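Local coordinates for D-alanyl-D-alanine carboxypeptidase (Streptococcus pneumoniae R6, PDB 1XP4), which probably trims the terminal D-alanine from peptidoglycan precursor peptides, as a serine D-Ala-D-Ala carboxypeptidase of the S11 family, and is thought to regulate cell wall synthesis, at residues 207-212 with 218-223; 21-26 with 180-185; 212-217 with 259-264; 44-49 with 125-130; 34-39 with 136-141. All coordinates share one frame; numbering follows the deposited sequence.

Contact 1: residues 207-212 with 218-223; sequences NYMLEG and GGFDGL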
# COMPACT_ATOMS: atom_id res chain seq x y z
N ASN A 207 -2.60 13.98 6.89
CA ASN A 207 -1.37 13.29 7.24
C ASN A 207 -0.40 14.32 7.81
O ASN A 207 0.20 15.09 7.07
CB ASN A 207 -0.76 12.64 6.00
CG ASN A 207 0.40 11.74 6.33
OD1 ASN A 207 1.10 11.94 7.32
ND2 ASN A 207 0.63 10.73 5.49
N TYR A 208 -0.25 14.32 9.13
CA TYR A 208 0.63 15.26 9.79
C TYR A 208 2.10 14.88 9.91
O TYR A 208 2.84 15.48 10.68
CB TYR A 208 0.06 15.61 11.15
CG TYR A 208 -1.18 16.44 11.00
CD1 TYR A 208 -1.15 17.61 10.25
CD2 TYR A 208 -2.39 16.06 11.58
CE1 TYR A 208 -2.28 18.39 10.09
CE2 TYR A 208 -3.53 16.84 11.43
CZ TYR A 208 -3.46 18.01 10.68
OH TYR A 208 -4.56 18.82 10.54
N MSE A 209 2.53 13.89 9.14
CA MSE A 209 3.93 13.48 9.16
C MSE A 209 4.62 13.95 7.88
O MSE A 209 5.78 13.63 7.62
CB MSE A 209 4.05 11.96 9.30
CG MSE A 209 3.66 11.46 10.67
SE MSE A 209 3.67 9.55 10.80
CE MSE A 209 5.47 9.32 11.45
N LEU A 210 3.88 14.73 7.09
CA LEU A 210 4.40 15.26 5.84
C LEU A 210 5.20 16.56 6.04
O LEU A 210 5.24 17.14 7.13
CB LEU A 210 3.25 15.50 4.85
CG LEU A 210 2.44 14.28 4.38
CD1 LEU A 210 1.27 14.71 3.51
CD2 LEU A 210 3.36 13.34 3.61
N GLU A 211 5.83 17.01 4.96
CA GLU A 211 6.64 18.22 4.95
C GLU A 211 5.92 19.47 5.46
O GLU A 211 4.84 19.82 4.98
CB GLU A 211 7.15 18.47 3.53
CG GLU A 211 7.88 17.28 2.93
CD GLU A 211 9.40 17.47 2.88
OE1 GLU A 211 9.94 18.25 3.70
OE2 GLU A 211 10.04 16.82 2.02
N GLY A 212 6.54 20.11 6.45
CA GLY A 212 6.01 21.33 7.04
C GLY A 212 4.87 21.16 8.02
O GLY A 212 4.21 22.14 8.37
N GLY A 218 10.91 12.84 8.63
CA GLY A 218 11.59 12.75 7.36
C GLY A 218 11.47 11.42 6.65
O GLY A 218 11.77 10.36 7.22
N GLY A 219 11.02 11.46 5.39
CA GLY A 219 10.88 10.25 4.60
C GLY A 219 9.45 9.91 4.22
O GLY A 219 9.20 9.34 3.17
N PHE A 220 8.51 10.28 5.08
CA PHE A 220 7.10 9.93 4.87
C PHE A 220 6.57 10.57 3.58
O PHE A 220 7.14 11.51 3.03
CB PHE A 220 6.29 10.41 6.10
CG PHE A 220 6.08 9.29 7.10
CD1 PHE A 220 7.01 9.08 8.10
CD2 PHE A 220 5.04 8.38 6.93
CE1 PHE A 220 6.96 7.92 8.86
CE2 PHE A 220 5.00 7.23 7.72
CZ PHE A 220 5.97 6.99 8.67
N ASP A 221 5.50 9.95 3.04
CA ASP A 221 4.78 10.49 1.87
C ASP A 221 3.45 9.73 1.67
O ASP A 221 2.90 9.69 0.58
CB ASP A 221 5.64 10.42 0.60
CG ASP A 221 6.29 9.05 0.43
OD1 ASP A 221 6.26 8.26 1.36
OD2 ASP A 221 6.86 8.80 -0.63
N GLY A 222 3.00 9.06 2.74
CA GLY A 222 1.68 8.41 2.69
C GLY A 222 1.25 7.94 4.07
O GLY A 222 1.98 8.06 5.03
N LEU A 223 0.03 7.35 4.18
CA LEU A 223 -0.72 6.90 3.01
C LEU A 223 -2.21 7.26 3.09
O LEU A 223 -2.83 7.64 2.11
CB LEU A 223 -0.59 5.38 2.94
CG LEU A 223 -1.03 4.81 1.58
CD1 LEU A 223 -0.14 5.30 0.43
CD2 LEU A 223 -0.96 3.28 1.54
O HOH W 1 7.99 13.83 5.13

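Contact 2: residues 21-26 with 180-185; sequences EANTGK and LIKKYP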
# COMPACT_ATOMS: atom_id res chain seq x y z
N GLU A 21 8.01 -4.47 4.81
CA GLU A 21 8.93 -3.85 3.87
C GLU A 21 8.15 -3.94 2.56
O GLU A 21 7.87 -5.03 2.08
CB GLU A 21 10.23 -4.63 3.80
CG GLU A 21 11.31 -3.97 2.97
CD GLU A 21 11.14 -4.22 1.49
OE1 GLU A 21 11.01 -5.40 1.11
OE2 GLU A 21 11.14 -3.23 0.72
N ALA A 22 7.79 -2.79 2.02
CA ALA A 22 6.99 -2.72 0.80
C ALA A 22 7.32 -3.73 -0.29
O ALA A 22 6.47 -4.55 -0.66
CB ALA A 22 7.04 -1.32 0.21
N ASN A 23 8.54 -3.68 -0.79
CA ASN A 23 8.92 -4.55 -1.88
C ASN A 23 8.72 -6.05 -1.69
O ASN A 23 8.11 -6.70 -2.55
CB ASN A 23 10.35 -4.27 -2.29
CG ASN A 23 10.65 -4.81 -3.67
OD1 ASN A 23 9.76 -4.88 -4.51
ND2 ASN A 23 11.90 -5.20 -3.91
N THR A 24 9.21 -6.62 -0.59
CA THR A 24 9.06 -8.06 -0.40
C THR A 24 7.85 -8.46 0.42
O THR A 24 7.49 -9.64 0.46
CB THR A 24 10.31 -8.67 0.26
OG1 THR A 24 10.44 -8.18 1.60
CG2 THR A 24 11.55 -8.30 -0.54
N GLY A 25 7.20 -7.50 1.07
CA GLY A 25 6.04 -7.81 1.87
C GLY A 25 6.41 -8.56 3.14
O GLY A 25 5.56 -9.16 3.80
N LYS A 26 7.70 -8.51 3.49
CA LYS A 26 8.18 -9.18 4.68
C LYS A 26 7.65 -8.46 5.91
O LYS A 26 7.67 -7.23 5.98
CB LYS A 26 9.70 -9.20 4.71
CG LYS A 26 10.25 -9.80 5.98
CD LYS A 26 11.75 -9.66 6.10
CE LYS A 26 12.24 -10.11 7.48
NZ LYS A 26 11.94 -11.56 7.77
N LEU A 180 -1.36 -1.45 -3.92
CA LEU A 180 -1.58 -0.13 -4.48
C LEU A 180 -0.25 0.56 -4.82
O LEU A 180 -0.03 0.97 -5.96
CB LEU A 180 -2.38 0.74 -3.50
CG LEU A 180 -2.57 2.20 -3.95
CD1 LEU A 180 -3.24 2.23 -5.30
CD2 LEU A 180 -3.40 2.94 -2.93
N ILE A 181 0.64 0.68 -3.84
CA ILE A 181 1.93 1.34 -4.05
C ILE A 181 2.79 0.67 -5.13
O ILE A 181 3.41 1.35 -5.94
CB ILE A 181 2.75 1.40 -2.75
CG1 ILE A 181 2.06 2.33 -1.75
CG2 ILE A 181 4.16 1.88 -3.03
CD1 ILE A 181 2.76 2.38 -0.40
N LYS A 182 2.82 -0.65 -5.12
CA LYS A 182 3.62 -1.39 -6.10
C LYS A 182 3.09 -1.31 -7.52
O LYS A 182 3.87 -1.23 -8.46
CB LYS A 182 3.72 -2.86 -5.68
CG LYS A 182 5.08 -3.25 -5.17
CD LYS A 182 5.01 -4.61 -4.53
CE LYS A 182 6.40 -5.19 -4.36
NZ LYS A 182 7.03 -5.36 -5.69
N LYS A 183 1.77 -1.33 -7.67
CA LYS A 183 1.13 -1.28 -8.99
C LYS A 183 0.90 0.14 -9.52
O LYS A 183 0.95 0.38 -10.73
CB LYS A 183 -0.20 -2.04 -8.93
CG LYS A 183 -1.03 -2.00 -10.20
CD LYS A 183 -0.33 -2.64 -11.36
CE LYS A 183 -1.20 -2.61 -12.61
NZ LYS A 183 -0.44 -3.00 -13.83
N TYR A 184 0.66 1.09 -8.61
CA TYR A 184 0.43 2.48 -8.98
C TYR A 184 1.27 3.42 -8.10
O TYR A 184 0.75 4.13 -7.24
CB TYR A 184 -1.06 2.82 -8.85
CG TYR A 184 -1.94 1.95 -9.72
CD1 TYR A 184 -1.96 2.11 -11.11
CD2 TYR A 184 -2.72 0.94 -9.17
CE1 TYR A 184 -2.73 1.28 -11.92
CE2 TYR A 184 -3.49 0.10 -9.97
CZ TYR A 184 -3.49 0.27 -11.34
OH TYR A 184 -4.22 -0.58 -12.14
N PRO A 185 2.59 3.42 -8.32
CA PRO A 185 3.50 4.27 -7.55
C PRO A 185 3.09 5.74 -7.62
O PRO A 185 3.46 6.52 -6.74
CB PRO A 185 4.84 4.04 -8.23
CG PRO A 185 4.71 2.66 -8.77
CD PRO A 185 3.32 2.65 -9.33

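Contact 3: residues 212-217 with 259-264; sequences GMPAYR and NPYARF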
# COMPACT_ATOMS: atom_id res chain seq x y z
N GLY A 212 6.54 20.11 6.45
CA GLY A 212 6.01 21.33 7.04
C GLY A 212 4.87 21.16 8.02
O GLY A 212 4.21 22.14 8.37
N MSE A 213 4.64 19.94 8.48
CA MSE A 213 3.53 19.66 9.40
C MSE A 213 3.96 19.31 10.82
O MSE A 213 5.09 18.89 11.05
CB MSE A 213 2.67 18.52 8.84
CG MSE A 213 2.31 18.70 7.38
SE MSE A 213 0.59 19.49 7.05
CE MSE A 213 0.20 20.26 8.77
N PRO A 214 3.05 19.45 11.78
CA PRO A 214 3.29 19.16 13.19
C PRO A 214 4.05 17.88 13.51
O PRO A 214 5.09 17.92 14.15
CB PRO A 214 1.89 19.16 13.78
CG PRO A 214 1.23 20.25 13.02
CD PRO A 214 1.67 19.95 11.59
N ALA A 215 3.52 16.74 13.07
CA ALA A 215 4.15 15.46 13.37
C ALA A 215 5.10 14.95 12.30
O ALA A 215 5.26 13.74 12.13
CB ALA A 215 3.07 14.42 13.64
N TYR A 216 5.73 15.89 11.59
CA TYR A 216 6.69 15.57 10.53
C TYR A 216 7.72 14.53 10.93
O TYR A 216 8.21 14.52 12.06
CB TYR A 216 7.43 16.84 10.11
CG TYR A 216 8.56 16.61 9.13
CD1 TYR A 216 8.33 16.60 7.75
CD2 TYR A 216 9.86 16.39 9.58
CE1 TYR A 216 9.37 16.37 6.85
CE2 TYR A 216 10.90 16.16 8.69
CZ TYR A 216 10.65 16.15 7.33
OH TYR A 216 11.68 15.91 6.45
N ARG A 217 8.06 13.66 9.99
CA ARG A 217 9.06 12.61 10.17
C ARG A 217 9.66 12.42 8.78
O ARG A 217 9.00 11.93 7.86
CB ARG A 217 8.40 11.33 10.72
CG ARG A 217 9.06 9.99 10.33
CD ARG A 217 10.37 9.65 11.02
NE ARG A 217 10.19 9.11 12.37
CZ ARG A 217 11.01 8.24 12.95
NH1 ARG A 217 12.07 7.77 12.30
NH2 ARG A 217 10.81 7.86 14.20
N ASN A 259 -2.17 14.53 23.25
CA ASN A 259 -1.55 14.33 21.95
C ASN A 259 -2.54 13.88 20.88
O ASN A 259 -2.84 12.70 20.73
CB ASN A 259 -0.40 13.31 22.09
CG ASN A 259 0.40 13.15 20.80
OD1 ASN A 259 0.47 14.07 19.98
ND2 ASN A 259 1.03 11.98 20.63
N PRO A 260 -3.09 14.85 20.13
CA PRO A 260 -4.06 14.58 19.06
C PRO A 260 -3.39 13.81 17.94
O PRO A 260 -4.07 13.20 17.13
CB PRO A 260 -4.48 15.98 18.61
CG PRO A 260 -4.31 16.80 19.86
CD PRO A 260 -2.98 16.30 20.38
N TYR A 261 -2.07 13.85 17.92
CA TYR A 261 -1.29 13.17 16.89
C TYR A 261 -0.75 11.83 17.37
O TYR A 261 0.26 11.34 16.85
CB TYR A 261 -0.13 14.05 16.44
CG TYR A 261 -0.48 15.51 16.23
CD1 TYR A 261 -1.59 15.88 15.46
CD2 TYR A 261 0.30 16.52 16.78
CE1 TYR A 261 -1.90 17.22 15.25
CE2 TYR A 261 0.00 17.86 16.57
CZ TYR A 261 -1.09 18.21 15.81
OH TYR A 261 -1.38 19.54 15.61
N ALA A 262 -1.41 11.23 18.35
CA ALA A 262 -0.98 9.95 18.89
C ALA A 262 -0.74 8.87 17.81
O ALA A 262 0.24 8.11 17.88
CB ALA A 262 -2.02 9.46 19.90
N ARG A 263 -1.62 8.81 16.81
CA ARG A 263 -1.50 7.84 15.72
C ARG A 263 -0.18 7.99 14.97
O ARG A 263 0.41 7.00 14.51
CB ARG A 263 -2.65 8.01 14.73
CG ARG A 263 -2.53 9.24 13.84
CD ARG A 263 -3.77 9.38 12.97
NE ARG A 263 -4.96 9.66 13.78
CZ ARG A 263 -6.20 9.69 13.31
NH1 ARG A 263 -6.44 9.45 12.02
NH2 ARG A 263 -7.20 9.96 14.13
N PHE A 264 0.29 9.23 14.83
CA PHE A 264 1.54 9.48 14.14
C PHE A 264 2.70 9.25 15.09
O PHE A 264 3.73 8.69 14.71
CB PHE A 264 1.56 10.90 13.59
CG PHE A 264 0.41 11.20 12.68
CD1 PHE A 264 0.17 10.40 11.57
CD2 PHE A 264 -0.46 12.24 12.96
CE1 PHE A 264 -0.93 10.63 10.75
CE2 PHE A 264 -1.57 12.49 12.15
CZ PHE A 264 -1.80 11.68 11.04

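Contact 4: residues 44-49 with 125-130; sequences KLITVY and DMMRAK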
# COMPACT_ATOMS: atom_id res chain seq x y z
N LYS A 44 -10.75 4.07 1.67
CA LYS A 44 -10.53 4.75 0.40
C LYS A 44 -9.33 4.27 -0.41
O LYS A 44 -9.16 4.66 -1.56
CB LYS A 44 -10.43 6.26 0.66
CG LYS A 44 -11.69 6.85 1.28
CD LYS A 44 -11.57 8.35 1.47
CE LYS A 44 -12.89 8.99 1.91
NZ LYS A 44 -13.27 8.62 3.31
N LEU A 45 -8.49 3.41 0.17
CA LEU A 45 -7.35 2.91 -0.56
C LEU A 45 -7.84 1.86 -1.55
O LEU A 45 -7.42 1.83 -2.71
CB LEU A 45 -6.33 2.28 0.38
CG LEU A 45 -5.63 3.23 1.36
CD1 LEU A 45 -4.61 2.44 2.17
CD2 LEU A 45 -4.95 4.37 0.60
N ILE A 46 -8.72 0.99 -1.08
CA ILE A 46 -9.25 -0.03 -1.96
C ILE A 46 -9.98 0.72 -3.07
O ILE A 46 -9.84 0.40 -4.25
CB ILE A 46 -10.23 -0.95 -1.22
CG1 ILE A 46 -9.63 -1.40 0.12
CG2 ILE A 46 -10.53 -2.17 -2.08
CD1 ILE A 46 -10.61 -2.09 1.04
N THR A 47 -10.74 1.75 -2.69
CA THR A 47 -11.49 2.57 -3.64
C THR A 47 -10.59 3.14 -4.72
O THR A 47 -10.84 2.98 -5.92
CB THR A 47 -12.18 3.75 -2.93
OG1 THR A 47 -13.17 3.25 -2.01
CG2 THR A 47 -12.85 4.67 -3.94
N VAL A 48 -9.54 3.82 -4.28
CA VAL A 48 -8.58 4.45 -5.16
C VAL A 48 -7.87 3.47 -6.10
O VAL A 48 -7.43 3.85 -7.19
CB VAL A 48 -7.56 5.25 -4.30
CG1 VAL A 48 -6.25 5.41 -5.04
CG2 VAL A 48 -8.14 6.62 -3.96
N TYR A 49 -7.77 2.20 -5.69
CA TYR A 49 -7.13 1.19 -6.53
C TYR A 49 -7.98 0.91 -7.75
O TYR A 49 -7.47 0.70 -8.84
CB TYR A 49 -6.92 -0.12 -5.79
CG TYR A 49 -6.06 -1.11 -6.55
CD1 TYR A 49 -4.67 -1.07 -6.43
CD2 TYR A 49 -6.63 -2.07 -7.39
CE1 TYR A 49 -3.86 -1.98 -7.13
CE2 TYR A 49 -5.83 -2.98 -8.09
CZ TYR A 49 -4.44 -2.93 -7.96
OH TYR A 49 -3.64 -3.83 -8.62
N ASP A 125 -19.31 -4.22 -4.86
CA ASP A 125 -19.16 -5.58 -5.33
C ASP A 125 -17.81 -5.69 -6.02
O ASP A 125 -17.16 -6.74 -5.97
CB ASP A 125 -20.29 -5.95 -6.29
CG ASP A 125 -21.65 -6.02 -5.61
OD1 ASP A 125 -21.71 -6.45 -4.43
OD2 ASP A 125 -22.66 -5.67 -6.25
N MSE A 126 -17.39 -4.60 -6.65
CA MSE A 126 -16.10 -4.60 -7.32
C MSE A 126 -14.99 -4.68 -6.28
O MSE A 126 -14.02 -5.42 -6.46
CB MSE A 126 -15.93 -3.34 -8.17
CG MSE A 126 -16.63 -3.40 -9.52
SE MSE A 126 -16.45 -1.79 -10.58
CE MSE A 126 -14.52 -1.70 -10.69
N MSE A 127 -15.12 -3.93 -5.19
CA MSE A 127 -14.07 -3.99 -4.19
C MSE A 127 -14.10 -5.31 -3.42
O MSE A 127 -13.08 -5.75 -2.89
CB MSE A 127 -14.12 -2.76 -3.24
CG MSE A 127 -15.47 -2.14 -2.97
SE MSE A 127 -15.39 -0.29 -2.29
CE MSE A 127 -14.25 -0.54 -0.75
N ARG A 128 -15.26 -5.95 -3.37
CA ARG A 128 -15.35 -7.24 -2.70
C ARG A 128 -14.62 -8.27 -3.55
O ARG A 128 -13.95 -9.17 -3.04
CB ARG A 128 -16.80 -7.68 -2.52
CG ARG A 128 -17.57 -6.88 -1.51
CD ARG A 128 -18.99 -7.37 -1.34
NE ARG A 128 -19.69 -6.61 -0.30
CZ ARG A 128 -20.93 -6.86 0.10
NH1 ARG A 128 -21.61 -7.85 -0.45
NH2 ARG A 128 -21.49 -6.12 1.05
N ALA A 129 -14.75 -8.13 -4.86
CA ALA A 129 -14.12 -9.05 -5.79
C ALA A 129 -12.62 -8.86 -5.78
O ALA A 129 -11.87 -9.84 -5.70
CB ALA A 129 -14.66 -8.85 -7.18
N LYS A 130 -12.20 -7.60 -5.86
CA LYS A 130 -10.78 -7.26 -5.87
C LYS A 130 -10.08 -7.82 -4.63
O LYS A 130 -8.98 -8.37 -4.73
CB LYS A 130 -10.61 -5.75 -5.94
CG LYS A 130 -9.17 -5.28 -5.95
CD LYS A 130 -8.37 -5.91 -7.09
CE LYS A 130 -8.81 -5.42 -8.47
NZ LYS A 130 -7.90 -5.90 -9.56

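Contact 5: residues 34-39 with 136-141; sequences TQPVEI and IQDATV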
# COMPACT_ATOMS: atom_id res chain seq x y z
N THR A 34 -4.33 -9.91 12.63
CA THR A 34 -5.23 -10.74 11.83
C THR A 34 -6.73 -10.58 12.12
O THR A 34 -7.56 -11.00 11.32
CB THR A 34 -4.88 -12.22 11.97
OG1 THR A 34 -4.70 -12.54 13.35
CG2 THR A 34 -3.61 -12.53 11.22
N GLN A 35 -7.08 -10.00 13.26
CA GLN A 35 -8.49 -9.83 13.58
C GLN A 35 -9.11 -8.69 12.77
O GLN A 35 -8.70 -7.54 12.90
CB GLN A 35 -8.66 -9.53 15.07
CG GLN A 35 -10.10 -9.44 15.52
CD GLN A 35 -10.26 -8.61 16.78
OE1 GLN A 35 -11.38 -8.38 17.25
NE2 GLN A 35 -9.13 -8.16 17.33
N PRO A 36 -10.09 -8.99 11.91
CA PRO A 36 -10.70 -7.90 11.14
C PRO A 36 -11.30 -6.87 12.10
O PRO A 36 -11.90 -7.23 13.10
CB PRO A 36 -11.76 -8.61 10.32
CG PRO A 36 -11.17 -9.97 10.10
CD PRO A 36 -10.61 -10.30 11.47
N VAL A 37 -11.11 -5.59 11.79
CA VAL A 37 -11.65 -4.52 12.63
C VAL A 37 -11.97 -3.32 11.75
O VAL A 37 -11.55 -3.27 10.59
CB VAL A 37 -10.62 -4.08 13.71
CG1 VAL A 37 -10.33 -5.22 14.67
CG2 VAL A 37 -9.33 -3.61 13.05
N GLU A 38 -12.73 -2.37 12.29
CA GLU A 38 -13.10 -1.16 11.57
C GLU A 38 -11.83 -0.41 11.13
O GLU A 38 -10.88 -0.30 11.91
CB GLU A 38 -13.94 -0.25 12.47
CG GLU A 38 -15.33 -0.75 12.84
CD GLU A 38 -15.33 -1.96 13.77
OE1 GLU A 38 -14.43 -2.06 14.62
OE2 GLU A 38 -16.26 -2.79 13.66
N ILE A 39 -11.83 0.12 9.91
CA ILE A 39 -10.66 0.83 9.41
C ILE A 39 -10.98 2.24 8.93
O ILE A 39 -10.12 2.95 8.40
CB ILE A 39 -10.00 0.07 8.25
CG1 ILE A 39 -11.03 -0.18 7.15
CG2 ILE A 39 -9.42 -1.25 8.77
CD1 ILE A 39 -10.45 -0.79 5.90
N ILE A 136 -7.58 -11.85 0.18
CA ILE A 136 -8.18 -11.39 1.42
C ILE A 136 -9.61 -11.89 1.41
O ILE A 136 -10.42 -11.44 0.60
CB ILE A 136 -8.17 -9.85 1.51
CG1 ILE A 136 -6.73 -9.35 1.46
CG2 ILE A 136 -8.89 -9.39 2.78
CD1 ILE A 136 -6.61 -7.86 1.38
N GLN A 137 -9.93 -12.83 2.29
CA GLN A 137 -11.27 -13.39 2.32
C GLN A 137 -11.98 -13.22 3.65
O GLN A 137 -12.96 -13.91 3.93
CB GLN A 137 -11.21 -14.88 1.94
CG GLN A 137 -10.04 -15.63 2.55
CD GLN A 137 -9.84 -17.01 1.94
OE1 GLN A 137 -9.63 -17.15 0.74
NE2 GLN A 137 -9.91 -18.05 2.78
N ASP A 138 -11.50 -12.29 4.46
CA ASP A 138 -12.13 -12.06 5.75
C ASP A 138 -12.64 -10.62 5.87
O ASP A 138 -13.05 -10.19 6.95
CB ASP A 138 -11.12 -12.38 6.87
CG ASP A 138 -9.96 -11.40 6.92
OD1 ASP A 138 -9.62 -10.81 5.86
OD2 ASP A 138 -9.37 -11.24 8.01
N ALA A 139 -12.63 -9.90 4.76
CA ALA A 139 -13.08 -8.52 4.76
C ALA A 139 -14.60 -8.35 4.75
O ALA A 139 -15.35 -9.24 4.34
CB ALA A 139 -12.47 -7.78 3.59
N THR A 140 -15.04 -7.18 5.20
CA THR A 140 -16.44 -6.81 5.24
C THR A 140 -16.54 -5.42 4.63
O THR A 140 -16.15 -4.44 5.27
CB THR A 140 -16.98 -6.73 6.67
OG1 THR A 140 -16.94 -8.03 7.26
CG2 THR A 140 -18.41 -6.20 6.66
N VAL A 141 -17.06 -5.33 3.41
CA VAL A 141 -17.18 -4.05 2.74
C VAL A 141 -18.62 -3.74 2.38
O VAL A 141 -19.25 -4.47 1.62
CB VAL A 141 -16.32 -3.99 1.45
CG1 VAL A 141 -16.38 -2.59 0.83
CG2 VAL A 141 -14.88 -4.39 1.76

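Contact 1: residues 207-212 with 218-223
Met209, modelled as selenomethionine, lies over one face of the Phe220 ring. Its SE is 4.0 Å from the centroid of that ring and only 8° off the ring normal, a Met-aromatic contact. The bend at chi3 (93°) swings CE over the same ring, where it comes nearest to CE1. Leu210 CD2 reaches the Asp221 backbone, 3.6 Å from Asp221 CA. The side chain sets out alongside segment 218-223, and only its end, CD2, closes on it.

The polar contacts involve backbone atoms. Asn207 OD1 accepts from Met209 N at 3.0 Å, with an N-H...O angle of 159°, and closes an Asx turn. The turn fixes the backbone at Met209, whose side chain covers the ring. The Asn207 amide ND2 lies 3.0 Å from Gly222 O. A water sits between Met209 O and Phe220 O, and its bond to Met209 O is weak. The carboxylate of Asp221 forms a salt bridge with Arg245.

The loop after strand 201-204 folds over the start of strand 220-228, an outermost strand of the five-stranded antiparallel sheet. Met209 and Phe220 both touch Thr267 of helix 262-277, while strand 234-241 adds Phe235 against Met209 and Thr239 against Phe220.

Contact 2: residues 21-26 with 180-185
Asn23 and Lys182 bring the two backbones nearest, with their CA atoms 7.5 Å apart, where a tight turn meets the last part of a helix. The side chains bridge this gap. Lys182 extends toward the turn and bends only at its last torsion (chi4 -62°), which brings NZ to the Asn23 amide. Lys182 NZ donates to Asn23 OD1 at 3.0 Å. It approaches in the carbonyl plane, with a C=O...N angle of 159°. The two side chains cross at about a right angle. Asn23 leaves its CA pointing away from the helix, but CG anti to the backbone N (chi1 -162°) brings OD1 back to the lysine. The aliphatic part of the lysine also passes the turn, with Lys182 CE 3.8 Å from Ala22 O.

Residues 22-25 form the loop of a beta hairpin between strands 17-21 and 26-31. Gly25 N bonds to Glu21 O at 2.8 Å, and Gly25 takes up a positive phi. Glu21 holds the loop from within. Its OE1 accepts twice from Thr24, at 2.8 Å from Thr24 N and 2.9 Å from Thr24 OG1. Glu21 OE2 adds a weak bond from Asn23 N. Arg178, earlier on helix 170-183, reaches the carbonyl oxygens of both Ala22 and Asn23. Ala22 and Ile181 both pack on Ile247 of strand 244-253, in the five-stranded sheet.

Contact 3: residues 212-217 with 259-264
Tyr261 O, in the residue that meets Pro214, is gripped by two groups. Thr265 OG1 bonds to it, and Phe264 N donates weakly at 2.9 Å. Both bonds lie at the start of helix 262-277, where Tyr261 holds the N-cap position. Just before, a type I turn runs from Asn259 to Ala262, closed by Ala262 N on Asn259 O at 3.1 Å. Asn259 OD1 forms an Asx turn with Tyr261 N. That donor lies well above the carbonyl plane, so the bond is not on a lone pair.

The contact itself is apolar. Pro214 CB meets Tyr261 CE2 at 3.6 Å, and Pro214 CG lies 3.7 Å from Tyr261 OH. With chi1 at -44°, the tyrosine ring leans beside its own nitrogen and reaches the proline obliquely. Ala215 CB rests against the CB atoms of both aromatic residues, 3.8 Å from Phe264 CB and 4.3 Å from Tyr261 CB. A type I turn from Met213 to Tyr216 presents both Pro214 and Ala215 to the helix start.

Tyr208, from the same loop, also meets the Tyr261 ring. The Phe264 ring is buried, edge-to-face with Phe235 of strand 234-241 and against Thr225 of strand 220-228. The loop before strand 220-228 therefore lies across the first turn of helix 262-277.

Contact 4: residues 44-49 with 125-130
Met127, modelled as selenomethionine, reaches from helix 120-133 to Ile46 and Thr47 on helix 44-57. Its CB packs on Ile46 CG2 at 3.8 Å. CG carries the chain forward, and SE comes within 4.2 Å of Thr47 OG1. The bend at chi3 (-55°) then folds the tip back. CE ends 4.1 Å from Ile46 CB and also 4.1 Å from Thr47 OG1, so the methyl touches both residues. The Thr47 hydroxyl itself bonds to Thr144 O.

One turn on, Lys130 crosses Tyr49 at about a right angle. Its CE and NZ each lie 3.9 Å from Tyr49 CE2, with NZ at the ring edge and near the ring plane. Bends at chi2 and chi3 fold the lysine chain so that CE and NZ come up to the ring edge. NZ makes its salt bridge with Glu53.

The helix axes run nearly perpendicular, 94° apart and 10.1 Å at closest approach. Helix 44-57 begins with the predicted catalytic Lys44, three residues after the predicted nucleophile Ser41, the SxxK order of penicillin-binding proteins.

The contact is buried and mostly apolar, and its polar ends are matched by Thr144 and Glu53. The Glu53 carboxylate would probably help keep the buried Lys130 charged.

Contact 5: residues 34-39 with 136-141
Pro36 sets its CG against Asp138 OD2 and the Asp138 carbonyl oxygen. This ring atom does most of the touching. Pro36 CG is 3.7 Å from Asp138 CG and the same distance from Asp138 O. Its approach to Asp138 OD2 is closer, about 3.0 Å, but at this resolution so short a value means little. Pro36 CD and CB flank it, with CD 3.8 Å from Asp138 OD2 and CB 3.9 Å from Asp138 O. The aspartate is turned to this side by its first torsion. CG sits between the nitrogen and the carbonyl carbon (chi1 68°), which brings OD2 up to the proline ring. Asp138 OD2 also lies 3.8 Å from Thr34 O, an approach of two oxygens rather than a bond. Asp138 also touches a crystal neighbour, which may affect its position.

The two segments are linked through a third piece of chain. Strand 37-38 pairs with strand 167-168 in a small two-stranded sheet, where Val37 bonds to Leu168. From the other segment Thr140 bonds to the backbone of Lys167. Ile39 and Ala139 both rest on Leu168. Ile136 and Val141 are buried against helix 170-183 and helix 120-133 respectively.

Pro36 and Asp138 meet at the surface, where a ring carbon edge packs on oxygens and no donor is offered across the pair. The other carboxylate oxygen, Asp138 OD1, lies close to Asp172 OD2. Two like charges this near would be costly, so one of the two acids may hold a proton.

How the contacts relate
Contacts 1 and 4 are buried, contacts 2 and 3 partly so, and contact 5 lies at the surface. The buried pair rely on selenomethionine against ring or aliphatic groups. Contact 3 is apolar too, proline and alanine on aromatic residues, although only partly buried. Contact 2 adds a lysine-amide bond at its exposed side, and contact 5 sets a proline against a carboxylate. Contacts 1 and 3 share the loop before strand 220-228 and both lean on Phe264. Contact 4 touches contact 5 through Arg128 and Val141, and contact 2 through Tyr49, Leu180 and Tyr184. Leu223 joins contact 1 to both helix 44-57 and helix 170-183, close to the predicted active site, which contacts 2 and 5 avoid.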